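Local coordinates for protein carboxypeptidase D (PDB 3MN8) that releases C-terminal arginine and lysine from peptides and proteins, as a zinc metallocarboxypeptidase that processes growth factors, peptide hormones and neuropeptides, at residues Tyr96-Arg108 with Val163-Phe177. Numbering follows the deposited sequence.
With ZN (zinc ion), chain F; GEM ((2-guanidinoethylmercapto)succinic acid), chain G.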
ATOM      1  N   TYR A  96      -2.181   2.976   2.461  1.00 34.32           N
ATOM      2  CA  TYR A  96      -2.798   1.758   2.978  1.00 38.44           C
ATOM      3  C   TYR A  96      -4.274   1.739   2.578  1.00 36.84           C
ATOM      4  O   TYR A  96      -5.013   2.691   2.859  1.00 26.24           O
ATOM      5  CB  TYR A  96      -2.686   1.696   4.501  1.00 31.09           C
ATOM      6  CG  TYR A  96      -1.396   1.093   5.001  1.00 33.15           C
ATOM      7  CD1 TYR A  96      -0.628   0.274   4.182  1.00 23.91           C
ATOM      8  CD2 TYR A  96      -0.949   1.332   6.299  1.00 34.50           C
ATOM      9  CE1 TYR A  96       0.541  -0.295   4.641  1.00 21.82           C
ATOM     10  CE2 TYR A  96       0.228   0.771   6.766  1.00 36.00           C
ATOM     11  CZ  TYR A  96       0.972  -0.041   5.926  1.00 38.67           C
ATOM     12  OH  TYR A  96       2.153  -0.611   6.350  1.00 42.20           O
ATOM     13  N   ILE A  97      -4.716   0.685   1.900  1.00 34.10           N
ATOM     14  CA  ILE A  97      -6.147   0.579   1.629  1.00 39.14           C
ATOM     15  C   ILE A  97      -6.720  -0.623   2.359  1.00 36.25           C
ATOM     16  O   ILE A  97      -6.014  -1.608   2.580  1.00 28.30           O
ATOM     17  CB  ILE A  97      -6.498   0.525   0.118  1.00 34.78           C
ATOM     18  CG1 ILE A  97      -6.012   1.783  -0.629  1.00 34.05           C
ATOM     19  CG2 ILE A  97      -8.005   0.435  -0.043  1.00 26.76           C
ATOM     20  CD1 ILE A  97      -4.609   1.718  -1.153  1.00 35.03           C
ATOM     21  N   ALA A  98      -7.991  -0.533   2.744  1.00 29.19           N
ATOM     22  CA  ALA A  98      -8.663  -1.641   3.407  1.00 17.61           C
ATOM     23  C   ALA A  98     -10.088  -1.851   2.887  1.00 33.18           C
ATOM     24  O   ALA A  98     -10.603  -1.060   2.100  1.00 42.35           O
ATOM     25  CB  ALA A  98      -8.675  -1.412   4.899  1.00 17.36           C
ATOM     26  N   ASN A  99     -10.707  -2.936   3.330  1.00 36.69           N
ATOM     27  CA  ASN A  99     -12.130  -3.171   3.126  1.00 30.31           C
ATOM     28  C   ASN A  99     -12.614  -3.086   1.685  1.00 45.08           C
ATOM     29  O   ASN A  99     -13.738  -2.626   1.440  1.00 49.91           O
ATOM     30  CB  ASN A  99     -12.959  -2.219   3.992  1.00 35.20           C
ATOM     31  CG  ASN A  99     -14.411  -2.653   4.105  1.00 38.85           C
ATOM     32  OD1 ASN A  99     -15.326  -1.896   3.798  1.00 34.73           O
ATOM     33  ND2 ASN A  99     -14.623  -3.890   4.529  1.00 41.19           N
ATOM     34  N   MET A 100     -11.792  -3.530   0.733  1.00 42.99           N
ATOM     35  CA  MET A 100     -12.231  -3.518  -0.659  1.00 38.29           C
ATOM     36  C   MET A 100     -13.311  -4.567  -0.833  1.00 40.83           C
ATOM     37  O   MET A 100     -14.271  -4.381  -1.584  1.00 45.52           O
ATOM     38  CB  MET A 100     -11.071  -3.730  -1.630  1.00 40.80           C
ATOM     39  CG  MET A 100     -10.620  -5.165  -1.801  1.00 47.57           C
ATOM     40  SD  MET A 100      -9.293  -5.258  -3.016  1.00 46.17           S
ATOM     41  CE  MET A 100      -9.973  -4.234  -4.320  1.00 32.91           C
ATOM     42  N   HIS A 101     -13.154  -5.676  -0.125  1.00 37.72           N
ATOM     43  CA  HIS A 101     -14.251  -6.605   0.049  1.00 29.57           C
ATOM     44  C   HIS A 101     -14.949  -6.183   1.334  1.00 41.74           C
ATOM     45  O   HIS A 101     -14.408  -6.353   2.445  1.00 29.01           O
ATOM     46  CB  HIS A 101     -13.752  -8.045   0.112  1.00 19.89           C
ATOM     47  CG  HIS A 101     -13.059  -8.487  -1.139  1.00 39.45           C
ATOM     48  ND1 HIS A 101     -11.693  -8.647  -1.219  1.00 49.93           N
ATOM     49  CD2 HIS A 101     -13.545  -8.773  -2.369  1.00 52.50           C
ATOM     50  CE1 HIS A 101     -11.370  -9.033  -2.441  1.00 53.90           C
ATOM     51  NE2 HIS A 101     -12.475  -9.117  -3.159  1.00 52.22           N
ATOM     52  N   GLY A 102     -16.133  -5.590   1.157  1.00 35.72           N
ATOM     53  CA  GLY A 102     -16.924  -5.041   2.245  1.00 27.64           C
ATOM     54  C   GLY A 102     -17.096  -5.913   3.484  1.00 33.56           C
ATOM     55  O   GLY A 102     -17.239  -5.396   4.593  1.00 49.68           O
ATOM     56  N   ASP A 103     -17.093  -7.232   3.311  1.00 43.58           N
ATOM     57  CA  ASP A 103     -17.261  -8.144   4.442  1.00 43.70           C
ATOM     58  C   ASP A 103     -15.938  -8.512   5.125  1.00 37.63           C
ATOM     59  O   ASP A 103     -15.927  -9.237   6.112  1.00 48.55           O
ATOM     60  CB  ASP A 103     -18.011  -9.401   4.002  1.00 48.39           C
ATOM     61  CG  ASP A 103     -17.501  -9.961   2.683  1.00 50.34           C
ATOM     62  OD1 ASP A 103     -18.231 -10.764   2.070  1.00 57.91           O
ATOM     63  OD2 ASP A 103     -16.379  -9.607   2.257  1.00 59.55           O
ATOM     64  N   GLU A 104     -14.828  -8.022   4.582  1.00 35.21           N
ATOM     65  CA  GLU A 104     -13.515  -8.205   5.195  1.00 33.19           C
ATOM     66  C   GLU A 104     -13.142  -6.907   5.895  1.00 44.68           C
ATOM     67  O   GLU A 104     -12.632  -5.967   5.267  1.00 45.94           O
ATOM     68  CB  GLU A 104     -12.477  -8.563   4.139  1.00 26.36           C
ATOM     69  CG  GLU A 104     -12.816  -9.805   3.324  1.00 44.67           C
ATOM     70  CD  GLU A 104     -11.893  -9.964   2.147  1.00 53.68           C
ATOM     71  OE1 GLU A 104     -10.881  -9.241   2.106  1.00 61.52           O
ATOM     72  OE2 GLU A 104     -12.177 -10.789   1.257  1.00 66.19           O
ATOM     73  N   THR A 105     -13.375  -6.882   7.203  1.00 45.21           N
ATOM     74  CA  THR A 105     -13.552  -5.640   7.946  1.00 33.94           C
ATOM     75  C   THR A 105     -12.422  -5.219   8.899  1.00 30.98           C
ATOM     76  O   THR A 105     -12.292  -4.042   9.210  1.00 29.13           O
ATOM     77  CB  THR A 105     -14.867  -5.730   8.755  1.00 47.23           C
ATOM     78  OG1 THR A 105     -14.816  -6.867   9.632  1.00 35.58           O
ATOM     79  CG2 THR A 105     -16.054  -5.902   7.811  1.00 52.39           C
ATOM     80  N   VAL A 106     -11.617  -6.164   9.384  1.00 34.13           N
ATOM     81  CA  VAL A 106     -10.592  -5.835  10.382  1.00 31.76           C
ATOM     82  C   VAL A 106      -9.639  -4.721   9.893  1.00 39.54           C
ATOM     83  O   VAL A 106      -9.399  -3.733  10.595  1.00 44.85           O
ATOM     84  CB  VAL A 106      -9.793  -7.095  10.827  1.00 45.49           C
ATOM     85  CG1 VAL A 106      -8.727  -6.741  11.872  1.00 41.31           C
ATOM     86  CG2 VAL A 106     -10.735  -8.171  11.354  1.00 43.94           C
ATOM     87  N   GLY A 107      -9.106  -4.876   8.683  1.00 48.94           N
ATOM     88  CA  GLY A 107      -8.222  -3.876   8.101  1.00 33.93           C
ATOM     89  C   GLY A 107      -8.832  -2.492   8.191  1.00 39.59           C
ATOM     90  O   GLY A 107      -8.156  -1.510   8.530  1.00 39.90           O
ATOM     91  N   ARG A 108     -10.124  -2.422   7.878  1.00 39.43           N
ATOM     92  CA  ARG A 108     -10.889  -1.188   8.012  1.00 37.31           C
ATOM     93  C   ARG A 108     -10.583  -0.529   9.343  1.00 30.03           C
ATOM     94  O   ARG A 108     -10.075   0.592   9.388  1.00 40.63           O
ATOM     95  CB  ARG A 108     -12.396  -1.455   7.900  1.00 29.01           C
ATOM     96  CG  ARG A 108     -13.231  -0.353   8.509  1.00 37.49           C
ATOM     97  CD  ARG A 108     -14.725  -0.645   8.512  1.00 48.15           C
ATOM     98  NE  ARG A 108     -15.346  -0.250   7.256  1.00 50.35           N
ATOM     99  CZ  ARG A 108     -16.180   0.771   7.064  1.00 40.63           C
ATOM    100  NH1 ARG A 108     -16.566   1.566   8.055  1.00 38.91           N
ATOM    101  NH2 ARG A 108     -16.642   0.981   5.840  1.00 38.65           N
ATOM    102  N   VAL A 163     -22.767 -11.501  -1.232  1.00 61.39           N
ATOM    103  CA  VAL A 163     -23.307 -10.178  -0.990  1.00 61.79           C
ATOM    104  C   VAL A 163     -22.525  -9.491   0.129  1.00 57.24           C
ATOM    105  O   VAL A 163     -22.227 -10.084   1.175  1.00 50.28           O
ATOM    106  CB  VAL A 163     -24.804 -10.214  -0.665  1.00 51.26           C
ATOM    107  CG1 VAL A 163     -25.222  -8.935   0.044  1.00 40.85           C
ATOM    108  CG2 VAL A 163     -25.624 -10.440  -1.947  1.00 41.84           C
ATOM    109  N   GLY A 164     -22.175  -8.236  -0.122  1.00 49.39           N
ATOM    110  CA  GLY A 164     -21.346  -7.466   0.790  1.00 47.67           C
ATOM    111  C   GLY A 164     -19.886  -7.469   0.368  1.00 40.02           C
ATOM    112  O   GLY A 164     -19.169  -6.492   0.563  1.00 38.74           O
ATOM    113  N   ARG A 165     -19.448  -8.582  -0.214  1.00 47.61           N
ATOM    114  CA  ARG A 165     -18.082  -8.705  -0.691  1.00 42.86           C
ATOM    115  C   ARG A 165     -17.877  -7.766  -1.875  1.00 40.60           C
ATOM    116  O   ARG A 165     -16.988  -6.920  -1.854  1.00 51.87           O
ATOM    117  CB  ARG A 165     -17.767 -10.164  -1.066  1.00 44.94           C
ATOM    118  CG  ARG A 165     -16.360 -10.382  -1.617  1.00 45.25           C
ATOM    119  CD  ARG A 165     -16.083 -11.853  -1.924  1.00 39.42           C
ATOM    120  NE  ARG A 165     -15.033 -12.017  -2.930  1.00 27.96           N
ATOM    121  CZ  ARG A 165     -13.757 -12.271  -2.650  1.00 33.92           C
ATOM    122  NH1 ARG A 165     -13.367 -12.392  -1.390  1.00 34.34           N
ATOM    123  NH2 ARG A 165     -12.869 -12.411  -3.628  1.00 42.18           N
ATOM    124  N   GLY A 166     -18.714  -7.899  -2.899  1.00 36.80           N
ATOM    125  CA  GLY A 166     -18.621  -7.045  -4.072  1.00 31.47           C
ATOM    126  C   GLY A 166     -19.333  -5.747  -3.765  1.00 35.50           C
ATOM    127  O   GLY A 166     -19.860  -5.584  -2.661  1.00 43.16           O
ATOM    128  N   ASN A 167     -19.348  -4.819  -4.721  1.00 39.80           N
ATOM    129  CA  ASN A 167     -20.005  -3.533  -4.490  1.00 34.37           C
ATOM    130  C   ASN A 167     -21.516  -3.671  -4.578  1.00 43.60           C
ATOM    131  O   ASN A 167     -22.062  -4.768  -4.413  1.00 47.65           O
ATOM    132  CB  ASN A 167     -19.461  -2.411  -5.397  1.00 32.31           C
ATOM    133  CG  ASN A 167     -19.836  -2.584  -6.864  1.00 39.46           C
ATOM    134  OD1 ASN A 167     -20.556  -3.513  -7.242  1.00 41.37           O
ATOM    135  ND2 ASN A 167     -19.341  -1.676  -7.700  1.00 33.17           N
ATOM    136  N   ALA A 168     -22.197  -2.559  -4.822  1.00 45.96           N
ATOM    137  CA  ALA A 168     -23.656  -2.573  -4.828  1.00 50.54           C
ATOM    138  C   ALA A 168     -24.204  -3.270  -6.069  1.00 64.87           C
ATOM    139  O   ALA A 168     -25.351  -3.712  -6.072  1.00 69.91           O
ATOM    140  CB  ALA A 168     -24.213  -1.156  -4.714  1.00 48.32           C
ATOM    141  N   ALA A 169     -23.387  -3.362  -7.120  1.00 65.25           N
ATOM    142  CA  ALA A 169     -23.782  -4.077  -8.339  1.00 50.02           C
ATOM    143  C   ALA A 169     -23.333  -5.541  -8.266  1.00 50.71           C
ATOM    144  O   ALA A 169     -23.481  -6.302  -9.233  1.00 46.36           O
ATOM    145  CB  ALA A 169     -23.210  -3.389  -9.574  1.00 32.26           C
ATOM    146  N   ASN A 170     -22.788  -5.924  -7.111  1.00 45.89           N
ATOM    147  CA  ASN A 170     -22.338  -7.287  -6.864  1.00 46.69           C
ATOM    148  C   ASN A 170     -21.183  -7.735  -7.742  1.00 45.99           C
ATOM    149  O   ASN A 170     -21.050  -8.928  -8.026  1.00 55.63           O
ATOM    150  CB  ASN A 170     -23.493  -8.277  -7.006  1.00 69.13           C
ATOM    151  CG  ASN A 170     -24.165  -8.568  -5.696  1.00 76.13           C
ATOM    152  OD1 ASN A 170     -25.357  -8.315  -5.531  1.00 81.75           O
ATOM    153  ND2 ASN A 170     -23.405  -9.099  -4.746  1.00 76.09           N
ATOM    154  N   ILE A 171     -20.341  -6.802  -8.177  1.00 36.82           N
ATOM    155  CA  ILE A 171     -19.104  -7.226  -8.830  1.00 51.21           C
ATOM    156  C   ILE A 171     -17.919  -7.114  -7.886  1.00 38.76           C
ATOM    157  O   ILE A 171     -17.882  -6.239  -7.017  1.00 29.01           O
ATOM    158  CB  ILE A 171     -18.812  -6.532 -10.200  1.00 48.12           C
ATOM    159  CG1 ILE A 171     -18.062  -5.215 -10.012  1.00 43.31           C
ATOM    160  CG2 ILE A 171     -20.093  -6.379 -11.029  1.00 46.07           C
ATOM    161  CD1 ILE A 171     -16.545  -5.353 -10.069  1.00 53.13           C
ATOM    162  N   ASP A 172     -16.966  -8.029  -8.068  1.00 49.75           N
ATOM    163  CA  ASP A 172     -15.797  -8.151  -7.202  1.00 48.46           C
ATOM    164  C   ASP A 172     -14.718  -7.147  -7.615  1.00 47.02           C
ATOM    165  O   ASP A 172     -14.034  -7.327  -8.627  1.00 51.68           O
ATOM    166  CB  ASP A 172     -15.263  -9.595  -7.228  1.00 44.36           C
ATOM    167  CG  ASP A 172     -14.132  -9.836  -6.224  1.00 49.16           C
ATOM    168  OD1 ASP A 172     -13.371  -8.877  -5.910  1.00 51.94           O
ATOM    169  OD2 ASP A 172     -14.007 -10.999  -5.758  1.00 41.30           O
ATOM    170  N   LEU A 173     -14.578  -6.086  -6.824  1.00 41.49           N
ATOM    171  CA  LEU A 173     -13.660  -5.014  -7.162  1.00 39.45           C
ATOM    172  C   LEU A 173     -12.230  -5.527  -7.339  1.00 33.76           C
ATOM    173  O   LEU A 173     -11.429  -4.914  -8.045  1.00 31.60           O
ATOM    174  CB  LEU A 173     -13.736  -3.904  -6.113  1.00 33.92           C
ATOM    175  CG  LEU A 173     -15.086  -3.179  -6.048  1.00 31.32           C
ATOM    176  CD1 LEU A 173     -15.130  -2.201  -4.879  1.00 21.01           C
ATOM    177  CD2 LEU A 173     -15.394  -2.477  -7.375  1.00 41.60           C
ATOM    178  N   ASN A 174     -11.912  -6.662  -6.723  1.00 30.12           N
ATOM    179  CA  ASN A 174     -10.578  -7.219  -6.868  1.00 16.87           C
ATOM    180  C   ASN A 174     -10.512  -8.078  -8.104  1.00 30.97           C
ATOM    181  O   ASN A 174      -9.602  -8.894  -8.247  1.00 47.16           O
ATOM    182  CB  ASN A 174     -10.160  -8.029  -5.648  1.00 23.16           C
ATOM    183  CG  ASN A 174      -8.654  -8.024  -5.426  1.00 35.91           C
ATOM    184  OD1 ASN A 174      -7.930  -7.166  -5.950  1.00 40.05           O
ATOM    185  ND2 ASN A 174      -8.178  -8.974  -4.629  1.00 33.83           N
ATOM    186  N   ARG A 175     -11.497  -7.916  -8.984  1.00 23.26           N
ATOM    187  CA  ARG A 175     -11.394  -8.442 -10.349  1.00 36.98           C
ATOM    188  C   ARG A 175     -11.596  -7.345 -11.388  1.00 38.68           C
ATOM    189  O   ARG A 175     -11.571  -7.603 -12.585  1.00 45.10           O
ATOM    190  CB  ARG A 175     -12.399  -9.556 -10.612  1.00 21.96           C
ATOM    191  CG  ARG A 175     -12.340 -10.664  -9.609  1.00 38.10           C
ATOM    192  CD  ARG A 175     -10.932 -11.219  -9.423  1.00 38.33           C
ATOM    193  NE  ARG A 175     -11.014 -12.439  -8.642  1.00 47.35           N
ATOM    194  CZ  ARG A 175     -10.680 -12.595  -7.366  1.00 45.24           C
ATOM    195  NH1 ARG A 175     -10.855 -13.782  -6.814  1.00 49.92           N
ATOM    196  NH2 ARG A 175     -10.160 -11.613  -6.650  1.00 54.02           N
ATOM    197  N   ASP A 176     -11.781  -6.114 -10.925  1.00 49.19           N
ATOM    198  CA  ASP A 176     -12.279  -5.057 -11.801  1.00 45.80           C
ATOM    199  C   ASP A 176     -11.212  -4.093 -12.323  1.00 40.76           C
ATOM    200  O   ASP A 176     -11.514  -3.200 -13.114  1.00 40.20           O
ATOM    201  CB  ASP A 176     -13.386  -4.281 -11.091  1.00 42.72           C
ATOM    202  CG  ASP A 176     -14.251  -3.504 -12.049  1.00 47.81           C
ATOM    203  OD1 ASP A 176     -14.496  -4.014 -13.157  1.00 40.73           O
ATOM    204  OD2 ASP A 176     -14.687  -2.391 -11.689  1.00 58.50           O
ATOM    205  N   PHE A 177      -9.969  -4.271 -11.883  1.00 43.38           N
ATOM    206  CA  PHE A 177      -8.876  -3.393 -12.301  1.00 26.31           C
ATOM    207  C   PHE A 177      -8.300  -3.900 -13.615  1.00 29.98           C
ATOM    208  O   PHE A 177      -8.418  -5.079 -13.924  1.00 45.41           O
ATOM    209  CB  PHE A 177      -7.794  -3.309 -11.209  1.00 23.52           C
ATOM    210  CG  PHE A 177      -8.198  -2.465 -10.009  1.00 33.03           C
ATOM    211  CD1 PHE A 177      -9.074  -2.968  -9.037  1.00 41.07           C
ATOM    212  CD2 PHE A 177      -7.713  -1.177  -9.855  1.00 23.09           C
ATOM    213  CE1 PHE A 177      -9.450  -2.199  -7.943  1.00 30.32           C
ATOM    214  CE2 PHE A 177      -8.089  -0.403  -8.765  1.00 28.63           C
ATOM    215  CZ  PHE A 177      -8.957  -0.914  -7.808  1.00 34.35           C
TER
HETATM  216 ZN    ZN F 999     -10.683  -9.893   0.206  1.00 42.65          ZN
HETATM  217  C8  GEM G 601      -8.103 -12.837  -2.665  1.00 57.00           C
HETATM  218  S7  GEM G 601      -6.886 -11.557  -2.796  1.00 57.42           S
HETATM  219  C6  GEM G 601      -5.509 -12.337  -2.003  1.00 51.59           C
HETATM  220  C5  GEM G 601      -5.152 -13.701  -2.590  1.00 34.21           C
HETATM  221  N3  GEM G 601      -4.606 -13.476  -3.919  1.00 36.03           N
HETATM  222  C1  GEM G 601      -4.331 -14.398  -4.836  1.00 43.13           C
HETATM  223  N4  GEM G 601      -3.833 -14.043  -6.014  1.00 32.44           N
HETATM  224  N2  GEM G 601      -4.559 -15.682  -4.580  1.00 48.23           N
HETATM  225  C9  GEM G 601      -9.274 -12.429  -3.517  1.00 64.36           C
HETATM  226  O14 GEM G 601      -9.251 -11.296  -4.048  1.00 32.86           O
HETATM  227  O15 GEM G 601     -10.220 -13.229  -3.675  1.00 65.33           O
HETATM  228  C10 GEM G 601      -8.521 -13.132  -1.215  1.00 45.92           C
HETATM  229  C11 GEM G 601      -9.305 -12.046  -0.488  1.00 54.16           C
HETATM  230  O12 GEM G 601      -8.913 -11.721   0.660  1.00 39.20           O
HETATM  231  O13 GEM G 601     -10.323 -11.540  -1.026  1.00 33.28           O
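R165 lies alongside H101 and shows how one long side chain can tie a metal ligand to the pocket of a bound ligand. Its CB starts against the carboxylate of D103, which is itself hydrogen-bonded to S158. CG, anti to the backbone N (chi1 178°), then passes CD2 of H101, and the extended chain runs on beside the imidazole until the guanidinium lies flat on one ring face, centres 3.8 Å apart and planes 18° from parallel. Beyond CD, NE makes a weak bond to D172 OD2. R165 NH2 forms a 2.8 Å salt bridge with D172 OD2 and also donates to O15 of the bound (2-guanidinoethylmercapto)succinic acid; R165 NH1 donates to the ligand's O13 over 3.2 Å and lies close to E104 OE2. Sequence and fold identify the site, in the first carboxypeptidase-like domain: H101 and E104 belong to the HxxE motif of M14 carboxypeptidases, just after strand 93-97 of the central sheet, and H217 completes the protein ligands of the zinc. H101 binds the metal through ND1, E104 through both carboxylate oxygens. H101 NE2 donates to D172 OD1 over 2.9 Å, on the syn side but well out of the carboxylate plane, the ring standing nearly perpendicular (88°) to the carboxylate. N174 N also donates to D172 OD1, in an Asx turn; D172, held also by R165, probably helps keep the ring turned as the ND1–zinc bond requires. N174 ND2 and R175 NH2 grip ligand O14, at 2.6 and 2.8 Å. Across the contact from N174, the M100 chain, bent at chi3, brings SD to within 3.7 Å of N174 CG and CE against L173 and F177.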